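Salicylic acid-binding protein 2 (Nicotiana tabacum, PDB 1XKL) hydrolyses methyl salicylate to salicylic acid and methanol, releasing the active hormone in tissue that is mounting systemic acquired resistance. Local coordinates at residues A[4-9]-A[73-78]; A[96-101]-A[198-203]; A[160-165]-A[235-240]; A[19-24]-A[240-245]. All blocks are in the same frame, centred on the assembly; numbering follows the deposited sequence.

Contact 1. Residues A[4-9]-A[73-78]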
loop_
_atom_site.group_PDB
_atom_site.type_symbol
_atom_site.label_atom_id
_atom_site.label_comp_id
_atom_site.label_asym_id
_atom_site.label_seq_id
_atom_site.Cartn_x
_atom_site.Cartn_y
_atom_site.Cartn_z
ATOM N N GLY A 4 -27.066 -13.224 -42.786
ATOM C CA GLY A 4 -26.114 -13.458 -41.713
ATOM C C GLY A 4 -26.837 -13.584 -40.386
ATOM O O GLY A 4 -27.745 -12.802 -40.100
ATOM N N LYS A 5 -26.457 -14.565 -39.571
ATOM C CA LYS A 5 -27.108 -14.763 -38.275
ATOM C C LYS A 5 -26.439 -14.016 -37.126
ATOM O O LYS A 5 -25.365 -13.434 -37.277
ATOM C CB LYS A 5 -27.177 -16.255 -37.931
ATOM C CG LYS A 5 -28.163 -17.055 -38.775
ATOM C CD LYS A 5 -28.307 -18.494 -38.269
ATOM C CE LYS A 5 -29.287 -19.294 -39.127
ATOM N NZ LYS A 5 -28.900 -19.239 -40.581
ATOM N N HIS A 6 -27.092 -14.041 -35.970
ATOM C CA HIS A 6 -26.583 -13.366 -34.787
ATOM C C HIS A 6 -25.979 -14.367 -33.802
ATOM O O HIS A 6 -26.686 -15.197 -33.236
ATOM C CB HIS A 6 -27.717 -12.587 -34.117
ATOM C CG HIS A 6 -27.270 -11.706 -32.994
ATOM N ND1 HIS A 6 -28.154 -10.969 -32.234
ATOM C CD2 HIS A 6 -26.040 -11.448 -32.491
ATOM C CE1 HIS A 6 -27.489 -10.300 -31.311
ATOM N NE2 HIS A 6 -26.203 -10.572 -31.444
ATOM N N PHE A 7 -24.663 -14.281 -33.623
ATOM C CA PHE A 7 -23.926 -15.143 -32.710
ATOM C C PHE A 7 -23.762 -14.462 -31.350
ATOM O O PHE A 7 -23.209 -13.367 -31.261
ATOM C CB PHE A 7 -22.539 -15.460 -33.277
ATOM C CG PHE A 7 -22.539 -16.526 -34.336
ATOM C CD1 PHE A 7 -22.504 -17.873 -33.984
ATOM C CD2 PHE A 7 -22.586 -16.187 -35.684
ATOM C CE1 PHE A 7 -22.515 -18.870 -34.962
ATOM C CE2 PHE A 7 -22.600 -17.174 -36.673
ATOM C CZ PHE A 7 -22.563 -18.518 -36.312
ATOM N N VAL A 8 -24.256 -15.111 -30.299
ATOM C CA VAL A 8 -24.146 -14.588 -28.948
ATOM C C VAL A 8 -23.098 -15.435 -28.256
ATOM O O VAL A 8 -23.324 -16.621 -27.978
ATOM C CB VAL A 8 -25.485 -14.691 -28.215
ATOM C CG1 VAL A 8 -25.320 -14.306 -26.754
ATOM C CG2 VAL A 8 -26.503 -13.778 -28.898
ATOM N N LEU A 9 -21.947 -14.825 -27.987
ATOM C CA LEU A 9 -20.833 -15.526 -27.366
ATOM C C LEU A 9 -20.798 -15.309 -25.857
ATOM O O LEU A 9 -20.759 -14.183 -25.374
ATOM C CB LEU A 9 -19.520 -15.078 -28.016
ATOM C CG LEU A 9 -19.479 -15.072 -29.553
ATOM C CD1 LEU A 9 -18.053 -14.752 -30.019
ATOM C CD2 LEU A 9 -19.908 -16.433 -30.101
ATOM N N GLU A 73 -36.140 -12.291 -34.674
ATOM C CA GLU A 73 -34.694 -12.286 -34.774
ATOM C C GLU A 73 -34.143 -13.365 -33.847
ATOM O O GLU A 73 -34.076 -13.174 -32.634
ATOM C CB GLU A 73 -34.149 -10.926 -34.346
ATOM C CG GLU A 73 -32.654 -10.918 -34.140
ATOM C CD GLU A 73 -32.176 -9.727 -33.336
ATOM O OE1 GLU A 73 -30.955 -9.647 -33.085
ATOM O OE2 GLU A 73 -33.015 -8.881 -32.955
ATOM N N LYS A 74 -33.756 -14.499 -34.417
ATOM C CA LYS A 74 -33.222 -15.596 -33.626
ATOM C C LYS A 74 -31.700 -15.513 -33.554
ATOM O O LYS A 74 -31.071 -14.827 -34.357
ATOM C CB LYS A 74 -33.669 -16.928 -34.236
ATOM C CG LYS A 74 -35.189 -17.049 -34.352
ATOM C CD LYS A 74 -35.615 -18.310 -35.085
ATOM C CE LYS A 74 -35.268 -19.566 -34.292
ATOM N NZ LYS A 74 -35.654 -20.811 -35.038
ATOM N N VAL A 75 -31.105 -16.200 -32.584
ATOM C CA VAL A 75 -29.658 -16.167 -32.439
ATOM C C VAL A 75 -29.062 -17.553 -32.257
ATOM O O VAL A 75 -29.775 -18.543 -32.119
ATOM C CB VAL A 75 -29.224 -15.315 -31.222
ATOM C CG1 VAL A 75 -29.893 -13.959 -31.261
ATOM C CG2 VAL A 75 -29.554 -16.049 -29.930
ATOM N N ILE A 76 -27.736 -17.605 -32.268
ATOM C CA ILE A 76 -26.999 -18.836 -32.068
ATOM C C ILE A 76 -26.168 -18.590 -30.819
ATOM O O ILE A 76 -25.289 -17.716 -30.806
ATOM C CB ILE A 76 -26.057 -19.130 -33.255
ATOM C CG1 ILE A 76 -26.878 -19.292 -34.535
ATOM C CG2 ILE A 76 -25.242 -20.387 -32.984
ATOM C CD1 ILE A 76 -26.059 -19.242 -35.801
ATOM N N LEU A 77 -26.463 -19.343 -29.764
ATOM C CA LEU A 77 -25.749 -19.202 -28.498
ATOM C C LEU A 77 -24.507 -20.071 -28.465
ATOM O O LEU A 77 -24.544 -21.252 -28.825
ATOM C CB LEU A 77 -26.660 -19.577 -27.320
ATOM C CG LEU A 77 -27.732 -18.568 -26.910
ATOM C CD1 LEU A 77 -28.612 -19.147 -25.818
ATOM C CD2 LEU A 77 -27.039 -17.305 -26.403
ATOM N N VAL A 78 -23.396 -19.482 -28.049
ATOM C CA VAL A 78 -22.156 -20.224 -27.946
ATOM C C VAL A 78 -21.631 -19.999 -26.533
ATOM O O VAL A 78 -21.271 -18.882 -26.158
ATOM C CB VAL A 78 -21.132 -19.758 -29.005
ATOM C CG1 VAL A 78 -19.857 -20.599 -28.917
ATOM C CG2 VAL A 78 -21.750 -19.899 -30.399
#

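Contact 2. Residues A[96-101]-A[198-203]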
loop_
_atom_site.group_PDB
_atom_site.type_symbol
_atom_site.label_atom_id
_atom_site.label_comp_id
_atom_site.label_asym_id
_atom_site.label_seq_id
_atom_site.Cartn_x
_atom_site.Cartn_y
_atom_site.Cartn_z
ATOM N N GLN A 96 -37.549 -20.359 -28.066
ATOM C CA GLN A 96 -37.919 -20.128 -29.454
ATOM C C GLN A 96 -37.110 -19.061 -30.189
ATOM O O GLN A 96 -37.336 -18.809 -31.373
ATOM C CB GLN A 96 -39.414 -19.801 -29.550
ATOM C CG GLN A 96 -39.812 -18.401 -29.097
ATOM C CD GLN A 96 -39.756 -18.196 -27.587
ATOM O OE1 GLN A 96 -38.731 -18.425 -26.949
ATOM N NE2 GLN A 96 -40.870 -17.748 -27.010
ATOM N N LYS A 97 -36.164 -18.436 -29.499
ATOM C CA LYS A 97 -35.344 -17.417 -30.136
ATOM C C LYS A 97 -33.921 -17.911 -30.344
ATOM O O LYS A 97 -32.998 -17.126 -30.558
ATOM C CB LYS A 97 -35.373 -16.131 -29.303
ATOM C CG LYS A 97 -36.767 -15.502 -29.294
ATOM C CD LYS A 97 -36.789 -14.052 -28.852
ATOM C CE LYS A 97 -36.568 -13.909 -27.354
ATOM N NZ LYS A 97 -36.776 -12.495 -26.905
ATOM N N ILE A 98 -33.755 -19.228 -30.316
ATOM C CA ILE A 98 -32.437 -19.824 -30.472
ATOM C C ILE A 98 -32.401 -20.941 -31.517
ATOM O O ILE A 98 -33.071 -21.955 -31.363
ATOM C CB ILE A 98 -31.970 -20.384 -29.121
ATOM C CG1 ILE A 98 -32.073 -19.278 -28.060
ATOM C CG2 ILE A 98 -30.558 -20.920 -29.233
ATOM C CD1 ILE A 98 -31.977 -19.775 -26.640
ATOM N N TYR A 99 -31.612 -20.758 -32.574
ATOM C CA TYR A 99 -31.502 -21.776 -33.614
ATOM C C TYR A 99 -30.851 -23.024 -33.023
ATOM O O TYR A 99 -31.259 -24.153 -33.297
ATOM C CB TYR A 99 -30.648 -21.274 -34.786
ATOM C CG TYR A 99 -31.282 -20.175 -35.608
ATOM C CD1 TYR A 99 -30.711 -18.902 -35.671
ATOM C CD2 TYR A 99 -32.447 -20.411 -36.342
ATOM C CE1 TYR A 99 -31.286 -17.891 -36.451
ATOM C CE2 TYR A 99 -33.027 -19.413 -37.123
ATOM C CZ TYR A 99 -32.443 -18.156 -37.174
ATOM O OH TYR A 99 -33.025 -17.174 -37.944
ATOM N N ALA A 100 -29.836 -22.806 -32.202
ATOM C CA ALA A 100 -29.125 -23.901 -31.583
ATOM C C ALA A 100 -28.220 -23.361 -30.498
ATOM O O ALA A 100 -27.845 -22.185 -30.513
ATOM C CB ALA A 100 -28.300 -24.641 -32.625
ATOM N N ALA A 101 -27.876 -24.230 -29.558
ATOM C CA ALA A 101 -27.001 -23.871 -28.460
ATOM C C ALA A 101 -25.720 -24.669 -28.621
ATOM O O ALA A 101 -25.749 -25.894 -28.715
ATOM C CB ALA A 101 -27.674 -24.202 -27.124
ATOM N N GLY A 198 -34.831 -28.062 -22.767
ATOM C CA GLY A 198 -34.663 -29.232 -23.605
ATOM C C GLY A 198 -35.203 -29.172 -25.019
ATOM O O GLY A 198 -34.869 -30.028 -25.834
ATOM N N SER A 199 -36.030 -28.176 -25.320
ATOM C CA SER A 199 -36.596 -28.045 -26.656
ATOM C C SER A 199 -35.606 -27.403 -27.628
ATOM O O SER A 199 -35.900 -27.264 -28.814
ATOM C CB SER A 199 -37.878 -27.207 -26.614
ATOM O OG SER A 199 -37.593 -25.818 -26.632
ATOM N N VAL A 200 -34.437 -27.016 -27.124
ATOM C CA VAL A 200 -33.407 -26.377 -27.946
ATOM C C VAL A 200 -32.313 -27.358 -28.384
ATOM O O VAL A 200 -31.811 -28.129 -27.571
ATOM C CB VAL A 200 -32.739 -25.203 -27.181
ATOM C CG1 VAL A 200 -31.706 -24.521 -28.068
ATOM C CG2 VAL A 200 -33.792 -24.203 -26.736
ATOM N N LYS A 201 -31.941 -27.328 -29.663
ATOM C CA LYS A 201 -30.901 -28.230 -30.156
ATOM C C LYS A 201 -29.558 -27.894 -29.528
ATOM O O LYS A 201 -29.180 -26.723 -29.434
ATOM C CB LYS A 201 -30.786 -28.157 -31.682
ATOM C CG LYS A 201 -32.079 -28.488 -32.398
ATOM C CD LYS A 201 -31.830 -28.953 -33.810
ATOM C CE LYS A 201 -33.143 -29.111 -34.550
ATOM N NZ LYS A 201 -34.101 -29.959 -33.788
ATOM N N ARG A 202 -28.845 -28.933 -29.104
ATOM C CA ARG A 202 -27.547 -28.776 -28.467
ATOM C C ARG A 202 -26.412 -29.373 -29.286
ATOM O O ARG A 202 -26.486 -30.521 -29.734
ATOM C CB ARG A 202 -27.531 -29.453 -27.093
ATOM C CG ARG A 202 -28.643 -29.041 -26.141
ATOM C CD ARG A 202 -28.355 -29.522 -24.713
ATOM N NE ARG A 202 -28.487 -30.970 -24.521
ATOM C CZ ARG A 202 -29.619 -31.584 -24.181
ATOM N NH1 ARG A 202 -30.729 -30.888 -23.996
ATOM N NH2 ARG A 202 -29.634 -32.895 -24.005
ATOM N N VAL A 203 -25.351 -28.592 -29.450
ATOM C CA VAL A 203 -24.172 -29.023 -30.176
ATOM C C VAL A 203 -22.990 -28.918 -29.221
ATOM O O VAL A 203 -22.781 -27.874 -28.593
ATOM C CB VAL A 203 -23.922 -28.113 -31.416
ATOM C CG1 VAL A 203 -22.700 -28.585 -32.181
ATOM C CG2 VAL A 203 -25.145 -28.121 -32.317
HETATM O O HOH W 1 -33.065 -25.548 -31.508
#

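Contact 3. Residues A[160-165]-A[235-240]. With STH (2-amino-4H-1,3-benzoxathiin-4-ol), chain E.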
loop_
_atom_site.group_PDB
_atom_site.type_symbol
_atom_site.label_atom_id
_atom_site.label_comp_id
_atom_site.label_asym_id
_atom_site.label_seq_id
_atom_site.Cartn_x
_atom_site.Cartn_y
_atom_site.Cartn_z
ATOM N N LEU A 160 -5.157 -24.476 -18.623
ATOM C CA LEU A 160 -6.056 -23.844 -19.571
ATOM C C LEU A 160 -5.415 -23.359 -20.874
ATOM O O LEU A 160 -5.996 -23.511 -21.950
ATOM C CB LEU A 160 -6.780 -22.678 -18.882
ATOM C CG LEU A 160 -7.647 -22.959 -17.642
ATOM C CD1 LEU A 160 -8.554 -21.753 -17.373
ATOM C CD2 LEU A 160 -8.489 -24.190 -17.857
ATOM N N TYR A 161 -4.213 -22.801 -20.776
ATOM C CA TYR A 161 -3.515 -22.255 -21.937
ATOM C C TYR A 161 -2.234 -23.006 -22.333
ATOM O O TYR A 161 -1.376 -22.435 -23.004
ATOM C CB TYR A 161 -3.149 -20.787 -21.661
ATOM C CG TYR A 161 -4.322 -19.842 -21.442
ATOM C CD1 TYR A 161 -5.186 -19.996 -20.355
ATOM C CD2 TYR A 161 -4.577 -18.805 -22.339
ATOM C CE1 TYR A 161 -6.282 -19.143 -20.170
ATOM C CE2 TYR A 161 -5.670 -17.948 -22.163
ATOM C CZ TYR A 161 -6.518 -18.124 -21.082
ATOM O OH TYR A 161 -7.617 -17.308 -20.934
ATOM N N GLN A 162 -2.106 -24.275 -21.953
ATOM C CA GLN A 162 -0.876 -25.002 -22.259
ATOM C C GLN A 162 -0.513 -25.046 -23.753
ATOM O O GLN A 162 0.646 -25.264 -24.102
ATOM C CB GLN A 162 -0.913 -26.427 -21.647
ATOM C CG GLN A 162 -1.542 -27.550 -22.475
ATOM C CD GLN A 162 -3.051 -27.598 -22.395
ATOM O OE1 GLN A 162 -3.676 -26.830 -21.666
ATOM N NE2 GLN A 162 -3.649 -28.502 -23.158
ATOM N N LEU A 163 -1.492 -24.817 -24.623
ATOM C CA LEU A 163 -1.254 -24.828 -26.062
ATOM C C LEU A 163 -1.450 -23.451 -26.696
ATOM O O LEU A 163 -1.415 -23.318 -27.917
ATOM C CB LEU A 163 -2.184 -25.833 -26.761
ATOM C CG LEU A 163 -2.010 -27.318 -26.440
ATOM C CD1 LEU A 163 -3.073 -28.150 -27.165
ATOM C CD2 LEU A 163 -0.622 -27.750 -26.855
ATOM N N CYS A 164 -1.669 -22.425 -25.880
ATOM C CA CYS A 164 -1.852 -21.080 -26.418
ATOM C C CYS A 164 -0.505 -20.365 -26.449
ATOM O O CYS A 164 0.477 -20.863 -25.903
ATOM C CB CYS A 164 -2.867 -20.294 -25.577
ATOM S SG CYS A 164 -4.573 -20.953 -25.632
ATOM N N SER A 165 -0.455 -19.207 -27.103
ATOM C CA SER A 165 0.791 -18.447 -27.208
ATOM C C SER A 165 1.122 -17.737 -25.903
ATOM O O SER A 165 0.278 -17.604 -25.023
ATOM C CB SER A 165 0.689 -17.415 -28.334
ATOM O OG SER A 165 -0.314 -16.451 -28.060
ATOM N N GLY A 235 -6.337 -31.107 -31.195
ATOM C CA GLY A 235 -5.186 -30.271 -30.901
ATOM C C GLY A 235 -5.456 -28.982 -30.147
ATOM O O GLY A 235 -4.544 -28.186 -29.933
ATOM N N ALA A 236 -6.699 -28.773 -29.731
ATOM C CA ALA A 236 -7.056 -27.560 -29.008
ATOM C C ALA A 236 -7.140 -27.767 -27.501
ATOM O O ALA A 236 -7.639 -28.795 -27.023
ATOM C CB ALA A 236 -8.381 -27.024 -29.524
ATOM N N ASP A 237 -6.638 -26.782 -26.758
ATOM C CA ASP A 237 -6.701 -26.832 -25.312
ATOM C C ASP A 237 -8.037 -26.228 -24.906
ATOM O O ASP A 237 -8.906 -26.028 -25.752
ATOM C CB ASP A 237 -5.539 -26.057 -24.665
ATOM C CG ASP A 237 -5.443 -24.597 -25.137
ATOM O OD1 ASP A 237 -6.415 -24.054 -25.707
ATOM O OD2 ASP A 237 -4.387 -23.996 -24.905
ATOM N N HIS A 238 -8.201 -25.935 -23.620
ATOM C CA HIS A 238 -9.452 -25.371 -23.131
ATOM C C HIS A 238 -9.862 -24.068 -23.814
ATOM O O HIS A 238 -11.051 -23.778 -23.942
ATOM C CB HIS A 238 -9.373 -25.127 -21.625
ATOM C CG HIS A 238 -10.689 -24.780 -21.008
ATOM N ND1 HIS A 238 -11.763 -25.648 -21.015
ATOM C CD2 HIS A 238 -11.128 -23.648 -20.408
ATOM C CE1 HIS A 238 -12.802 -25.063 -20.454
ATOM N NE2 HIS A 238 -12.444 -23.845 -20.077
HETATM N N MSE A 239 -8.886 -23.284 -24.254
HETATM C CA MSE A 239 -9.167 -21.996 -24.894
HETATM C C MSE A 239 -9.130 -22.078 -26.419
HETATM O O MSE A 239 -8.325 -21.409 -27.074
HETATM C CB MSE A 239 -8.158 -20.952 -24.408
HETATM C CG MSE A 239 -8.726 -19.905 -23.457
HETATM SE SE MSE A 239 -9.581 -20.647 -21.887
HETATM C CE MSE A 239 -8.222 -21.891 -21.399
ATOM N N ALA A 240 -10.020 -22.887 -26.979
ATOM C CA ALA A 240 -10.077 -23.076 -28.420
ATOM C C ALA A 240 -10.196 -21.779 -29.223
ATOM O O ALA A 240 -9.642 -21.688 -30.316
ATOM C CB ALA A 240 -11.232 -24.017 -28.768
HETATM C C8 STH E . -15.156 -22.939 -15.420
HETATM O O8 STH E . -16.221 -22.984 -14.575
HETATM C C1 STH E . -14.039 -23.923 -15.330
HETATM C C2 STH E . -12.897 -23.824 -16.273
HETATM C C3 STH E . -11.831 -24.764 -16.183
HETATM C C4 STH E . -11.847 -25.780 -15.177
HETATM C C5 STH E . -12.938 -25.879 -14.260
HETATM C C6 STH E . -14.008 -24.961 -14.326
HETATM C C7 STH E . -14.047 -22.132 -17.599
HETATM O O2 STH E . -12.854 -22.834 -17.289
HETATM N N7 STH E . -13.688 -20.898 -18.120
HETATM S S7 STH E . -15.130 -21.949 -16.416
HETATM O O HOH W 2 -6.102 -27.088 -21.342
#

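Contact 4. Residues A[19-24]-A[240-245]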
loop_
_atom_site.group_PDB
_atom_site.type_symbol
_atom_site.label_atom_id
_atom_site.label_comp_id
_atom_site.label_asym_id
_atom_site.label_seq_id
_atom_site.Cartn_x
_atom_site.Cartn_y
_atom_site.Cartn_z
ATOM N N SER A 19 -12.302 -12.551 -24.263
ATOM C CA SER A 19 -11.748 -13.831 -24.676
ATOM C C SER A 19 -12.081 -14.203 -26.117
ATOM O O SER A 19 -11.359 -14.975 -26.749
ATOM C CB SER A 19 -12.170 -14.963 -23.712
ATOM O OG SER A 19 -13.575 -15.077 -23.554
ATOM N N TRP A 20 -13.156 -13.635 -26.645
ATOM C CA TRP A 20 -13.576 -13.917 -28.013
ATOM C C TRP A 20 -12.978 -12.955 -29.035
ATOM O O TRP A 20 -13.416 -12.930 -30.188
ATOM C CB TRP A 20 -15.098 -13.835 -28.115
ATOM C CG TRP A 20 -15.828 -14.693 -27.130
ATOM C CD1 TRP A 20 -16.417 -14.295 -25.954
ATOM C CD2 TRP A 20 -16.071 -16.097 -27.245
ATOM N NE1 TRP A 20 -17.016 -15.372 -25.337
ATOM C CE2 TRP A 20 -16.818 -16.488 -26.109
ATOM C CE3 TRP A 20 -15.730 -17.065 -28.198
ATOM C CZ2 TRP A 20 -17.232 -17.809 -25.905
ATOM C CZ3 TRP A 20 -16.141 -18.382 -27.994
ATOM C CH2 TRP A 20 -16.886 -18.738 -26.854
ATOM N N TYR A 21 -11.970 -12.179 -28.646
ATOM C CA TYR A 21 -11.418 -11.193 -29.582
ATOM C C TYR A 21 -10.861 -11.738 -30.899
ATOM O O TYR A 21 -10.908 -11.047 -31.918
ATOM C CB TYR A 21 -10.373 -10.308 -28.884
ATOM C CG TYR A 21 -8.986 -10.892 -28.781
ATOM C CD1 TYR A 21 -7.942 -10.412 -29.575
ATOM C CD2 TYR A 21 -8.705 -11.905 -27.869
ATOM C CE1 TYR A 21 -6.648 -10.924 -29.461
ATOM C CE2 TYR A 21 -7.419 -12.426 -27.748
ATOM C CZ TYR A 21 -6.396 -11.927 -28.546
ATOM O OH TYR A 21 -5.126 -12.438 -28.398
ATOM N N LYS A 22 -10.339 -12.962 -30.890
ATOM C CA LYS A 22 -9.806 -13.559 -32.119
ATOM C C LYS A 22 -10.915 -14.172 -32.965
ATOM O O LYS A 22 -10.834 -14.186 -34.194
ATOM C CB LYS A 22 -8.771 -14.638 -31.796
ATOM C CG LYS A 22 -7.430 -14.115 -31.343
ATOM C CD LYS A 22 -6.544 -15.255 -30.891
ATOM C CE LYS A 22 -5.102 -14.812 -30.746
ATOM N NZ LYS A 22 -4.269 -15.881 -30.128
ATOM N N LEU A 23 -11.951 -14.691 -32.311
ATOM C CA LEU A 23 -13.062 -15.305 -33.035
ATOM C C LEU A 23 -14.029 -14.294 -33.637
ATOM O O LEU A 23 -14.462 -14.451 -34.778
ATOM C CB LEU A 23 -13.853 -16.249 -32.122
ATOM C CG LEU A 23 -14.991 -16.999 -32.825
ATOM C CD1 LEU A 23 -14.385 -17.924 -33.878
ATOM C CD2 LEU A 23 -15.813 -17.823 -31.820
ATOM N N LYS A 24 -14.360 -13.256 -32.868
ATOM C CA LYS A 24 -15.317 -12.237 -33.306
ATOM C C LYS A 24 -15.131 -11.717 -34.731
ATOM O O LYS A 24 -16.075 -11.716 -35.513
ATOM C CB LYS A 24 -15.324 -11.064 -32.315
ATOM C CG LYS A 24 -16.385 -10.000 -32.588
ATOM C CD LYS A 24 -16.538 -9.059 -31.376
ATOM C CE LYS A 24 -17.432 -7.859 -31.680
ATOM N NZ LYS A 24 -18.797 -8.252 -32.116
ATOM N N ALA A 240 -10.020 -22.887 -26.979
ATOM C CA ALA A 240 -10.077 -23.076 -28.420
ATOM C C ALA A 240 -10.196 -21.779 -29.223
ATOM O O ALA A 240 -9.642 -21.688 -30.316
ATOM C CB ALA A 240 -11.232 -24.017 -28.768
HETATM N N MSE A 241 -10.906 -20.781 -28.697
HETATM C CA MSE A 241 -11.078 -19.524 -29.431
HETATM C C MSE A 241 -9.793 -18.712 -29.521
HETATM O O MSE A 241 -9.728 -17.709 -30.237
HETATM C CB MSE A 241 -12.188 -18.657 -28.814
HETATM C CG MSE A 241 -11.832 -17.990 -27.499
HETATM SE SE MSE A 241 -11.910 -19.226 -26.000
HETATM C CE MSE A 241 -13.720 -18.868 -25.447
ATOM N N LEU A 242 -8.778 -19.159 -28.790
ATOM C CA LEU A 242 -7.481 -18.508 -28.775
ATOM C C LEU A 242 -6.424 -19.326 -29.515
ATOM O O LEU A 242 -5.643 -18.768 -30.277
ATOM C CB LEU A 242 -7.030 -18.259 -27.335
ATOM C CG LEU A 242 -7.878 -17.271 -26.529
ATOM C CD1 LEU A 242 -7.297 -17.166 -25.133
ATOM C CD2 LEU A 242 -7.898 -15.894 -27.209
ATOM N N CYS A 243 -6.395 -20.643 -29.314
ATOM C CA CYS A 243 -5.398 -21.461 -30.005
ATOM C C CYS A 243 -5.844 -21.958 -31.385
ATOM O O CYS A 243 -5.008 -22.256 -32.238
ATOM C CB CYS A 243 -4.982 -22.653 -29.140
ATOM S SG CYS A 243 -6.339 -23.742 -28.673
ATOM N N GLU A 244 -7.151 -22.044 -31.612
ATOM C CA GLU A 244 -7.664 -22.505 -32.904
ATOM C C GLU A 244 -8.909 -21.730 -33.340
ATOM O O GLU A 244 -9.938 -22.326 -33.654
ATOM C CB GLU A 244 -8.003 -23.997 -32.829
ATOM C CG GLU A 244 -6.847 -24.891 -32.397
ATOM C CD GLU A 244 -5.751 -24.995 -33.441
ATOM O OE1 GLU A 244 -4.714 -25.632 -33.151
ATOM O OE2 GLU A 244 -5.926 -24.444 -34.552
ATOM N N PRO A 245 -8.829 -20.387 -33.386
ATOM C CA PRO A 245 -9.971 -19.558 -33.784
ATOM C C PRO A 245 -10.573 -19.837 -35.157
ATOM O O PRO A 245 -11.793 -19.775 -35.317
ATOM C CB PRO A 245 -9.422 -18.136 -33.672
ATOM C CG PRO A 245 -7.973 -18.311 -33.960
ATOM C CD PRO A 245 -7.640 -19.547 -33.157
HETATM O O HOH W 3 -11.016 -15.399 -29.280
#

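Contact 1. Residues A[4-9]-A[73-78]
Phe7 and Ile76 sit abreast on neighbouring parallel strands, 6-10 and 75-80, in the central sheet of the alpha/beta hydrolase fold. Over 6-9 and 75-78 the axes approach to 4.6 Å at 24°. Backbone bonds zip them together: Ile76 N donates to His6 O, Val8 N to Ile76 O and Val78 N to Val8 O, each bond close to straight.

Apolar packing falls on both faces of the sheet. On one, Ile76 CD1 lies over the Phe7 ring, 3.9 Å from its centroid, in a CH-pi contact, while Lys5 CD crosses the same methyl before its NZ goes on to Ala256 O. Helix 245-258 covers this face, with Ala256 against both Phe7 and Ile76. On the other face, Val8 CG1 presses on Leu77 CD2 at 3.5 Å, tighter than usual for two carbons.

The polar side-chain interaction lies at the start of the strands, where a histidine-carboxylate bond ties His6 to the loop before strand 75-80. Thr35 OG1 holds His6 NE2 and Ser70 OG holds Glu73 OE2, so each group has a second partner. With CG anti to its backbone N (chi1 -172°), His6 directs ND1 to Glu73 OE1 at 3.2 Å, 23° out of the ring plane.

Contact 2. Residues A[96-101]-A[198-203]
Ala101 pairs in parallel with Arg202 where strands 98-104 and 202-207 of the central alpha/beta hydrolase sheet come together. Ala101 uses both its backbone polar groups: its N donates to Lys201 O at 2.8 Å, and its O receives Val203 N at 2.8 Å. The two bonds are nearly linear, and Arg202 CA adds a C-H...O contact to the same carbonyl, Ala101 O. Two residues before Ala101 the chain turns a corner at Tyr99 and direct pairing gives way to a water, which donates to Tyr99 O and accepts from Lys201 N, bridging the two segments.

Side-chain contact is sparse and apolar. Val200 supplies most of it through CG1, which stands anti to the backbone N (chi1 -178°) and reaches toward Ala101 CB at 4.2 Å. Met91 of helix 83-93 covers Ile98, Ala101, Val200 and Arg202. The guanidinium of Arg202 leads off to Gly226 O, which its NH2 holds. Ile98 crosses Val200 at about a right angle, its CG2 methyl 4.0 Å from Val200 CG1.

Contact 3. Residues A[160-165]-A[235-240]
His238, the charge-relay histidine of the active site, and Leu160, a residue of the ligand pocket, lie side by side, with Leu160 CD2 3.7 Å from His238 CD2. The same methyl meets the bound benzoxathiin at its C3, while His238 NE2 stands 3.0 Å from the ligand oxygen O2. Asp210 holds ND1 of the imidazole, and NE2 also bonds Ser81 OG.

Next to the histidine, Asp237 turns its carboxylate into the type I turn from Tyr161 to Cys164. Its CG lies between the backbone N and the carbonyl carbon (chi1 55°), and OD2 accepts from Leu163 N at 3.0 Å on the anti side. Gln162 OE1 takes a bond from a water that His238 N reaches weakly. Met239 (selenomethionine) lays CG over one face of the Tyr161 ring, 4.1 Å from the centroid, with SE oblique to it in a Met-aromatic contact; His15 bonds the Tyr161 hydroxyl. Segment 160-165 thus packs against the loop that carries the histidine of the Ser81-His238-Asp210 triad, the charge-relay arrangement of alpha/beta hydrolases.

Contact 4. Residues A[19-24]-A[240-245]
Met241 (selenomethionine) plugs its methyl onto the Trp20 indole, joining the short helix 240-243 that follows the catalytic histidine in the chain of this alpha/beta hydrolase to the segment leading into helix 23-29. This is the tight side: CE lies 3.5 Å from the centroid of the six-membered ring, only 13° off its normal, and SE stands further out in an oblique Met-aromatic contact. CG lies between the backbone N and the carbonyl carbon (chi1 73°), bringing it to 3.1 Å from Ser19 O. Tyr21 CE2 meets Leu242 CD2 at 3.5 Å. Buried backbone polar groups share a water, which donates to Ser19 O and Met241 O and accepts from Leu23 N.

Toward the partly exposed side the packing thins. Pro245 CB meets Lys22 CB at 4.0 Å. Tyr21 also packs on Tyr21 of the second subunit, and its hydroxyl bonds Asp168. Extended beyond CG, Lys22 runs across Leu242 to a salt bridge with Asp168, while its NZ also donates to Leu242 O at 3.2 Å, 26° out of the carbonyl plane.

How the contacts relate
All four contacts are largely buried, but they differ in what binds them. Contacts 1 and 2 belong to the same parallel sheet and share an interface, since strand 75-80 of contact 1 neighbours strand 98-104 of contact 2; backbone bonds dominate both, with fuller side-chain packing in contact 1. Contacts 3 and 4 lie between loops and short helices, where side chains and waters replace regular pairing. They share Ala240 and meet where Tyr161 touches Leu242, so the chain around and after the catalytic histidine takes part in both contacts. Trp20 packs on Leu9 and Val78, connecting contact 4 to contact 1. Contact 3 alone touches the ligand; contact 4 alone reaches a second subunit.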